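Local coordinates for Melibiose/raffinose/stachyose-binding protein MelE (Bacillus subtilis subsp. subtilis str. 168, PDB 4R6H), which binds melibiose, raffinose and stachyose and serves as the solute-binding component of the MelEDC-MsmX ABC transporter that imports them, at residues D143-N148 and I265-Q270; F201-L206 and P372-L377; L118-N123 and G348-K353. All coordinates share one frame; numbering follows the deposited sequence.

Interaction 1: residues D143-N148 and I265-Q270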
loop_
_atom_site.group_PDB
_atom_site.type_symbol
_atom_site.label_atom_id
_atom_site.label_comp_id
_atom_site.label_asym_id
_atom_site.label_seq_id
_atom_site.Cartn_x
_atom_site.Cartn_y
_atom_site.Cartn_z
ATOM N N ASP A 143 3.012 -4.249 -3.551
ATOM C CA ASP A 143 2.953 -3.368 -4.713
ATOM C C ASP A 143 4.291 -3.310 -5.441
ATOM O O ASP A 143 5.398 -3.207 -4.825
ATOM C CB ASP A 143 2.581 -1.952 -4.279
ATOM C CG ASP A 143 1.144 -1.820 -3.838
ATOM O OD1 ASP A 143 0.272 -2.602 -4.281
ATOM O OD2 ASP A 143 0.880 -0.880 -3.053
ATOM N N GLY A 144 4.170 -3.352 -6.773
ATOM C CA GLY A 144 5.264 -3.102 -7.680
ATOM C C GLY A 144 4.758 -2.327 -8.873
ATOM O O GLY A 144 4.218 -1.201 -8.734
ATOM N N LEU A 145 4.877 -2.950 -10.050
ATOM C CA LEU A 145 4.384 -2.381 -11.287
ATOM C C LEU A 145 3.386 -3.338 -11.937
ATOM O O LEU A 145 3.636 -4.569 -11.960
ATOM C CB LEU A 145 5.538 -2.168 -12.274
ATOM C CG LEU A 145 6.666 -1.279 -11.828
ATOM C CD1 LEU A 145 7.822 -1.326 -12.797
ATOM C CD2 LEU A 145 6.204 0.157 -11.693
ATOM N N ALA A 146 2.332 -2.785 -12.496
ATOM C CA ALA A 146 1.403 -3.535 -13.329
ATOM C C ALA A 146 1.799 -3.371 -14.791
ATOM O O ALA A 146 2.312 -2.330 -15.199
ATOM C CB ALA A 146 -0.007 -3.063 -13.123
ATOM N N TYR A 147 1.570 -4.415 -15.606
ATOM C CA TYR A 147 2.016 -4.350 -16.974
ATOM C C TYR A 147 1.180 -5.242 -17.876
ATOM O O TYR A 147 0.571 -6.208 -17.429
ATOM C CB TYR A 147 3.488 -4.753 -17.089
ATOM C CG TYR A 147 3.749 -6.211 -16.832
ATOM C CD1 TYR A 147 3.736 -6.747 -15.543
ATOM C CD2 TYR A 147 3.927 -7.100 -17.890
ATOM C CE1 TYR A 147 3.955 -8.108 -15.323
ATOM C CE2 TYR A 147 4.157 -8.424 -17.670
ATOM C CZ TYR A 147 4.173 -8.927 -16.388
ATOM O OH TYR A 147 4.333 -10.297 -16.164
ATOM N N ASN A 148 1.184 -4.907 -19.163
ATOM C CA ASN A 148 0.491 -5.673 -20.197
ATOM C C ASN A 148 1.407 -6.773 -20.689
ATOM O O ASN A 148 2.412 -6.507 -21.328
ATOM C CB ASN A 148 0.091 -4.730 -21.324
ATOM C CG ASN A 148 -0.683 -5.402 -22.407
ATOM O OD1 ASN A 148 -0.369 -6.538 -22.803
ATOM N ND2 ASN A 148 -1.674 -4.703 -22.930
ATOM N N ILE A 265 -1.340 0.875 -23.053
ATOM C CA ILE A 265 -0.438 1.160 -21.930
ATOM C C ILE A 265 0.419 -0.043 -21.638
ATOM O O ILE A 265 -0.116 -1.142 -21.451
ATOM C CB ILE A 265 -1.238 1.515 -20.649
ATOM C CG1 ILE A 265 -1.945 2.879 -20.771
ATOM C CG2 ILE A 265 -0.329 1.560 -19.423
ATOM C CD1 ILE A 265 -2.957 3.133 -19.676
ATOM N N ALA A 266 1.736 0.109 -21.560
ATOM C CA ALA A 266 2.601 -1.024 -21.192
ATOM C C ALA A 266 2.725 -1.236 -19.687
ATOM O O ALA A 266 2.470 -2.327 -19.201
ATOM C CB ALA A 266 3.976 -0.901 -21.827
ATOM N N PHE A 267 3.122 -0.202 -18.957
ATOM C CA PHE A 267 3.309 -0.250 -17.500
ATOM C C PHE A 267 2.522 0.856 -16.813
ATOM O O PHE A 267 2.334 1.945 -17.349
ATOM C CB PHE A 267 4.749 -0.010 -17.131
ATOM C CG PHE A 267 5.702 -1.090 -17.530
ATOM C CD1 PHE A 267 5.990 -2.136 -16.655
ATOM C CD2 PHE A 267 6.412 -1.010 -18.735
ATOM C CE1 PHE A 267 6.943 -3.083 -16.986
ATOM C CE2 PHE A 267 7.345 -1.980 -19.081
ATOM C CZ PHE A 267 7.618 -3.010 -18.210
ATOM N N THR A 268 2.150 0.590 -15.566
ATOM C CA THR A 268 1.617 1.630 -14.676
ATOM C C THR A 268 1.888 1.202 -13.253
ATOM O O THR A 268 2.137 0.035 -13.012
ATOM C CB THR A 268 0.127 1.946 -14.960
ATOM O OG1 THR A 268 -0.227 3.179 -14.345
ATOM C CG2 THR A 268 -0.806 0.847 -14.458
ATOM N N MET A 269 1.887 2.138 -12.305
ATOM C CA MET A 269 2.057 1.760 -10.906
ATOM C C MET A 269 0.875 0.973 -10.434
ATOM O O MET A 269 -0.261 1.161 -10.884
ATOM C CB MET A 269 2.213 2.989 -10.020
ATOM C CG MET A 269 3.362 3.937 -10.314
ATOM S SD MET A 269 5.063 3.443 -10.099
ATOM C CE MET A 269 5.085 2.929 -8.354
ATOM N N GLN A 270 1.148 0.020 -9.541
ATOM C CA GLN A 270 0.093 -0.908 -9.197
ATOM C C GLN A 270 -1.035 -0.245 -8.436
ATOM O O GLN A 270 -0.798 0.486 -7.474
ATOM C CB GLN A 270 0.707 -1.974 -8.364
ATOM C CG GLN A 270 -0.094 -3.221 -8.339
ATOM C CD GLN A 270 0.721 -4.273 -7.689
ATOM O OE1 GLN A 270 1.923 -4.386 -7.975
ATOM N NE2 GLN A 270 0.099 -5.070 -6.855
HETATM O O HOH W 1 -2.520 -2.010 -22.454
#

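Interaction 2: residues F201-L206 and P372-L377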
loop_
_atom_site.group_PDB
_atom_site.type_symbol
_atom_site.label_atom_id
_atom_site.label_comp_id
_atom_site.label_asym_id
_atom_site.label_seq_id
_atom_site.Cartn_x
_atom_site.Cartn_y
_atom_site.Cartn_z
ATOM N N PHE A 201 9.465 4.012 -4.946
ATOM C CA PHE A 201 10.880 3.932 -5.353
ATOM C C PHE A 201 11.837 4.463 -4.284
ATOM O O PHE A 201 13.030 4.178 -4.319
ATOM C CB PHE A 201 11.121 4.540 -6.726
ATOM C CG PHE A 201 10.710 3.656 -7.869
ATOM C CD1 PHE A 201 11.439 2.500 -8.195
ATOM C CD2 PHE A 201 9.613 3.973 -8.636
ATOM C CE1 PHE A 201 11.051 1.718 -9.268
ATOM C CE2 PHE A 201 9.241 3.213 -9.733
ATOM C CZ PHE A 201 9.968 2.051 -10.036
ATOM N N ALA A 202 11.333 5.224 -3.322
ATOM C CA ALA A 202 12.175 5.654 -2.198
ATOM C C ALA A 202 12.725 4.475 -1.409
ATOM O O ALA A 202 13.819 4.530 -0.863
ATOM C CB ALA A 202 11.379 6.543 -1.253
ATOM N N THR A 203 11.984 3.364 -1.354
ATOM C CA THR A 203 12.449 2.157 -0.662
ATOM C C THR A 203 13.718 1.517 -1.275
ATOM O O THR A 203 14.736 1.416 -0.552
ATOM C CB THR A 203 11.267 1.171 -0.453
ATOM O OG1 THR A 203 10.350 1.714 0.530
ATOM C CG2 THR A 203 11.703 -0.190 0.025
ATOM N N PRO A 204 13.715 1.170 -2.578
ATOM C CA PRO A 204 14.992 0.664 -3.138
ATOM C C PRO A 204 16.067 1.737 -3.113
ATOM O O PRO A 204 17.264 1.402 -2.989
ATOM C CB PRO A 204 14.630 0.289 -4.569
ATOM C CG PRO A 204 13.298 0.899 -4.870
ATOM C CD PRO A 204 12.599 1.016 -3.537
ATOM N N LEU A 205 15.711 3.014 -3.184
ATOM C CA LEU A 205 16.758 4.055 -3.217
ATOM C C LEU A 205 17.438 4.193 -1.871
ATOM O O LEU A 205 18.671 4.267 -1.821
ATOM C CB LEU A 205 16.191 5.392 -3.630
ATOM C CG LEU A 205 17.166 6.591 -3.682
ATOM C CD1 LEU A 205 18.144 6.384 -4.794
ATOM C CD2 LEU A 205 16.374 7.849 -3.874
ATOM N N LEU A 206 16.667 4.172 -0.794
ATOM C CA LEU A 206 17.132 4.656 0.496
ATOM C C LEU A 206 17.101 3.644 1.639
ATOM O O LEU A 206 17.649 3.926 2.692
ATOM C CB LEU A 206 16.354 5.924 0.931
ATOM C CG LEU A 206 16.318 7.089 -0.043
ATOM C CD1 LEU A 206 15.327 8.150 0.363
ATOM C CD2 LEU A 206 17.711 7.694 -0.161
ATOM N N PRO A 372 7.599 -2.098 4.228
ATOM C CA PRO A 372 6.498 -1.184 4.451
ATOM C C PRO A 372 6.584 0.069 3.603
ATOM O O PRO A 372 7.680 0.486 3.181
ATOM C CB PRO A 372 6.622 -0.828 5.954
ATOM C CG PRO A 372 8.075 -1.054 6.250
ATOM C CD PRO A 372 8.494 -2.209 5.398
ATOM N N TYR A 373 5.468 0.734 3.371
ATOM C CA TYR A 373 5.514 1.996 2.644
ATOM C C TYR A 373 6.453 2.993 3.295
ATOM O O TYR A 373 6.396 3.260 4.498
ATOM C CB TYR A 373 4.120 2.606 2.461
ATOM C CG TYR A 373 3.528 2.226 1.129
ATOM C CD1 TYR A 373 3.892 2.906 -0.028
ATOM C CD2 TYR A 373 2.669 1.155 1.018
ATOM C CE1 TYR A 373 3.377 2.554 -1.248
ATOM C CE2 TYR A 373 2.146 0.787 -0.203
ATOM C CZ TYR A 373 2.502 1.496 -1.329
ATOM O OH TYR A 373 1.998 1.148 -2.552
ATOM N N PHE A 374 7.330 3.555 2.480
ATOM C CA PHE A 374 8.406 4.430 2.955
ATOM C C PHE A 374 7.847 5.568 3.807
ATOM O O PHE A 374 8.410 5.897 4.892
ATOM C CB PHE A 374 9.160 4.978 1.734
ATOM C CG PHE A 374 10.232 5.970 2.044
ATOM C CD1 PHE A 374 11.489 5.522 2.411
ATOM C CD2 PHE A 374 10.009 7.314 1.889
ATOM C CE1 PHE A 374 12.510 6.403 2.643
ATOM C CE2 PHE A 374 11.046 8.223 2.136
ATOM C CZ PHE A 374 12.280 7.749 2.505
ATOM N N ASP A 375 6.791 6.222 3.341
ATOM C CA ASP A 375 6.347 7.428 4.030
ATOM C C ASP A 375 5.793 7.137 5.413
ATOM O O ASP A 375 5.913 7.974 6.322
ATOM C CB ASP A 375 5.329 8.227 3.201
ATOM C CG ASP A 375 3.956 7.559 3.130
ATOM O OD1 ASP A 375 3.840 6.407 2.659
ATOM O OD2 ASP A 375 2.972 8.193 3.582
ATOM N N ARG A 376 5.200 5.968 5.577
ATOM C CA ARG A 376 4.597 5.597 6.844
ATOM C C ARG A 376 5.631 5.280 7.906
ATOM O O ARG A 376 5.408 5.515 9.087
ATOM C CB ARG A 376 3.563 4.459 6.615
ATOM C CG ARG A 376 2.482 4.885 5.626
ATOM C CD ARG A 376 1.259 3.958 5.586
ATOM N NE ARG A 376 0.647 3.957 4.246
ATOM C CZ ARG A 376 -0.387 3.200 3.867
ATOM N NH1 ARG A 376 -0.980 2.383 4.724
ATOM N NH2 ARG A 376 -0.829 3.255 2.606
ATOM N N LEU A 377 6.800 4.816 7.518
ATOM C CA LEU A 377 7.804 4.499 8.482
ATOM C C LEU A 377 8.887 5.564 8.654
ATOM O O LEU A 377 9.420 5.708 9.743
ATOM C CB LEU A 377 8.390 3.115 8.127
ATOM C CG LEU A 377 9.035 2.276 9.236
ATOM C CD1 LEU A 377 7.994 1.887 10.276
ATOM C CD2 LEU A 377 9.703 1.033 8.680
HETATM O O HOH W 2 7.749 2.538 -0.115
HETATM O O HOH W 3 10.484 0.904 3.133
#

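Interaction 3: residues L118-N123 and G348-K353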
loop_
_atom_site.group_PDB
_atom_site.type_symbol
_atom_site.label_atom_id
_atom_site.label_comp_id
_atom_site.label_asym_id
_atom_site.label_seq_id
_atom_site.Cartn_x
_atom_site.Cartn_y
_atom_site.Cartn_z
ATOM N N LEU A 118 1.049 -16.367 11.085
ATOM C CA LEU A 118 1.364 -15.055 10.549
ATOM C C LEU A 118 2.356 -15.160 9.378
ATOM O O LEU A 118 3.398 -15.852 9.505
ATOM C CB LEU A 118 1.956 -14.151 11.611
ATOM C CG LEU A 118 2.406 -12.746 11.171
ATOM C CD1 LEU A 118 1.241 -11.908 10.619
ATOM C CD2 LEU A 118 3.123 -11.961 12.258
ATOM N N ASP A 119 2.064 -14.535 8.235
ATOM C CA ASP A 119 3.005 -14.538 7.109
ATOM C C ASP A 119 4.339 -13.973 7.577
ATOM O O ASP A 119 4.386 -12.864 8.068
ATOM C CB ASP A 119 2.419 -13.750 5.916
ATOM C CG ASP A 119 3.264 -13.865 4.629
ATOM O OD1 ASP A 119 4.504 -13.875 4.718
ATOM O OD2 ASP A 119 2.650 -13.931 3.543
ATOM N N PRO A 120 5.437 -14.745 7.443
ATOM C CA PRO A 120 6.704 -14.163 7.918
ATOM C C PRO A 120 7.157 -12.857 7.233
ATOM O O PRO A 120 7.965 -12.158 7.788
ATOM C CB PRO A 120 7.745 -15.280 7.667
ATOM C CG PRO A 120 7.092 -16.262 6.766
ATOM C CD PRO A 120 5.603 -16.057 6.794
ATOM N N ASN A 121 6.631 -12.544 6.053
ATOM C CA ASN A 121 6.889 -11.241 5.443
ATOM C C ASN A 121 6.319 -10.066 6.241
ATOM O O ASN A 121 6.726 -8.915 6.036
ATOM C CB ASN A 121 6.350 -11.201 4.021
ATOM C CG ASN A 121 7.274 -11.866 3.030
ATOM O OD1 ASN A 121 8.507 -11.891 3.204
ATOM N ND2 ASN A 121 6.695 -12.404 2.000
ATOM N N LEU A 122 5.446 -10.368 7.200
ATOM C CA LEU A 122 4.833 -9.386 8.062
ATOM C C LEU A 122 5.454 -9.313 9.465
ATOM O O LEU A 122 5.037 -8.465 10.253
ATOM C CB LEU A 122 3.318 -9.667 8.172
ATOM C CG LEU A 122 2.496 -9.553 6.883
ATOM C CD1 LEU A 122 1.028 -9.859 7.094
ATOM C CD2 LEU A 122 2.697 -8.150 6.313
ATOM N N ASN A 123 6.452 -10.144 9.759
ATOM C CA ASN A 123 7.071 -10.097 11.110
ATOM C C ASN A 123 7.644 -8.761 11.555
ATOM O O ASN A 123 7.412 -8.336 12.671
ATOM C CB ASN A 123 8.175 -11.125 11.218
ATOM C CG ASN A 123 7.662 -12.531 11.272
ATOM O OD1 ASN A 123 6.463 -12.777 11.442
ATOM N ND2 ASN A 123 8.577 -13.494 11.143
ATOM N N GLY A 348 -3.287 -12.357 5.497
ATOM C CA GLY A 348 -2.103 -12.252 6.329
ATOM C C GLY A 348 -1.615 -13.562 6.922
ATOM O O GLY A 348 -0.566 -13.540 7.552
ATOM N N LEU A 349 -2.310 -14.681 6.660
ATOM C CA LEU A 349 -2.022 -15.988 7.260
ATOM C C LEU A 349 -1.560 -16.962 6.215
ATOM O O LEU A 349 -2.089 -16.979 5.102
ATOM C CB LEU A 349 -3.243 -16.548 7.957
ATOM C CG LEU A 349 -3.906 -15.649 8.996
ATOM C CD1 LEU A 349 -5.221 -16.253 9.439
ATOM C CD2 LEU A 349 -2.971 -15.373 10.161
ATOM N N THR A 350 -0.597 -17.802 6.585
ATOM C CA THR A 350 0.006 -18.736 5.633
ATOM C C THR A 350 -0.912 -19.917 5.336
ATOM O O THR A 350 -0.721 -20.597 4.312
ATOM C CB THR A 350 1.327 -19.272 6.196
ATOM O OG1 THR A 350 1.071 -19.910 7.454
ATOM C CG2 THR A 350 2.311 -18.170 6.353
ATOM N N ASN A 351 -1.897 -20.187 6.184
ATOM C CA ASN A 351 -2.778 -21.349 6.020
ATOM C C ASN A 351 -4.013 -20.992 5.197
ATOM O O ASN A 351 -4.969 -21.751 5.179
ATOM C CB ASN A 351 -3.218 -21.928 7.383
ATOM C CG ASN A 351 -3.996 -20.928 8.248
ATOM O OD1 ASN A 351 -3.678 -19.745 8.251
ATOM N ND2 ASN A 351 -4.968 -21.402 9.018
ATOM N N VAL A 352 -3.992 -19.812 4.576
ATOM C CA VAL A 352 -5.136 -19.308 3.824
ATOM C C VAL A 352 -4.673 -18.910 2.452
ATOM O O VAL A 352 -3.778 -18.074 2.290
ATOM C CB VAL A 352 -5.727 -18.051 4.475
ATOM C CG1 VAL A 352 -6.910 -17.542 3.659
ATOM C CG2 VAL A 352 -6.114 -18.348 5.908
ATOM N N LYS A 353 -5.266 -19.501 1.431
ATOM C CA LYS A 353 -4.852 -19.182 0.096
ATOM C C LYS A 353 -6.035 -18.575 -0.640
ATOM O O LYS A 353 -6.833 -19.251 -1.287
ATOM C CB LYS A 353 -4.275 -20.409 -0.628
ATOM C CG LYS A 353 -2.898 -20.833 -0.105
ATOM C CD LYS A 353 -1.837 -19.852 -0.602
ATOM C CE LYS A 353 -0.414 -20.332 -0.364
ATOM N NZ LYS A 353 0.563 -19.295 -0.812
#

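Interaction 1: residues D143-N148 and I265-Q270
Gln270 reaches across to Gly144 on strand 141-148 and offers its amide oxygen: OE1 accepts from Gly144 N at 2.8 Å, the donor standing above the carbonyl plane. CG is anti to the backbone N (chi1 -159°), and the chain runs extended through chi2 before the amide turns. The amide plane lies 76° from the carboxylate of Asp143, whose OD2 is probably hydrogen-bonded to Tyr373 OH. With an alanine in place of Gln270, Gly144 N would probably lose its acceptor and a gap would open beside Asp143. Further on the backbones pair as an antiparallel ladder in the mixed sheet of this solute-binding protein: Ala146 N to Thr268 O and Thr268 N to Ala146 O are hydrogen bonds of 2.9 Å, and Asn148 N adds a third to Ala266 O. On one face Tyr147 CB rests 3.6 Å from Phe267 CD1, while the tyrosine ring leads away. Leu145 CD1 lies by the Phe267 ring, and CD2 meets Met269 SD at 3.8 Å. Phe166 of helix 163-177 meets Phe267 edge-to-face. A water links Asn148 ND2, also hydrogen-bonded to Asn263 OD1, to Ile265 O, while Asn148 OD1 accepts from Asn150 ND2 and Ile151 N, capping the following helix.

Interaction 2: residues F201-L206 and P372-L377
Phe374 opens the short helix 374-378 and lays its ring against Ala202 on helix 192-206, a helix-to-helix contact in the interior of the solute-binding fold, with Tyr373 as N-cap residue just before it. The apolar part is a CH-pi contact: Ala202 CB sits over the centre of one ring face, 3.5 Å from the centroid and 14° off the normal. With CG anti to the backbone N (chi1 176°), the ring is carried across to the other helix. Leu206, one turn after Ala202, adds its CD1 at 3.7 Å from Phe374 CZ, coming in obliquely, so methyl groups from two successive turns meet the same ring. Phe374 also touches Asp199, one turn earlier on that helix.

The polar part passes through water, for no direct hydrogen bond joins the two segments, though Asp375 N donates to Asp199 OD1. Thr203 OG1, placed beside its own backbone N, slides past the CB of Phe374 and holds two waters. It donates to one, which in turn donates to Pro372 O at 2.8 Å. From the other it accepts, and that water takes the N-H of Phe374, a first-turn amide of the helix, at 2.8 Å from Phe374 N.

Interaction 3: residues L118-N123 and G348-K353
Asp119 N donates to Gly348 O across the two loops at 2.9 Å, a fairly straight bond (162° at the hydrogen), with the donor tilted 19° from the carbonyl plane. It is the one hydrogen bond between the segments, and beside it Leu118 and Leu349 form a single backbone bridge. Asp119 CB lies 3.4 Å from Gly348 O, and Leu122 CD1 comes up to Gly348 CA at 4.0 Å. Thr350 lends its methyl: CG2 is 3.8 Å from Asp119 CA and 3.9 Å from Pro120 CD, the threonine and proline side chains crossing at about a right angle. Thr350 OG1, between the backbone N and the carbonyl carbon, bonds weakly to Asp117 O.

One shell out, Asp119 shapes its own loop. Its OD1 accepts from Asn121 N at 2.8 Å, an Asx turn leading into the 3-10 segment 120-122, while OD2 takes Gln140 NE2. Across from it a type I turn runs from Leu349 to Val352. The contact ties the loop before helix 123-126 to the one after helix 333-343, beside strand 136-137, an outer strand of a three-stranded antiparallel sheet: Leu118 and Leu122 touch Pro137, Leu349 touches Tyr136, and Val352 packs on helix 333-343.

Overall arrangement
Interactions 1 and 2 are buried, whereas interaction 3 is partly buried, with Pro120 and Thr350 exposed. The first two touch through Tyr373, which meets Asp143, and through Met269, which packs on Phe201. Helix 192-206, which supplies one side of interaction 2, also lies against interaction 1 through Gln196 and Gln200. Interaction 3 stands apart, 25 Å from interaction 1 and 22 Å from interaction 2, centre to centre. Chemistry follows place: direct backbone pairing between strands in 143-148 with 265-270, a ring face and bridging waters between a helix and the start of another with the residues leading into it in 201-206 with 372-377, and a lone backbone bond with scattered methyl contacts between the loops 118-123 and 348-353.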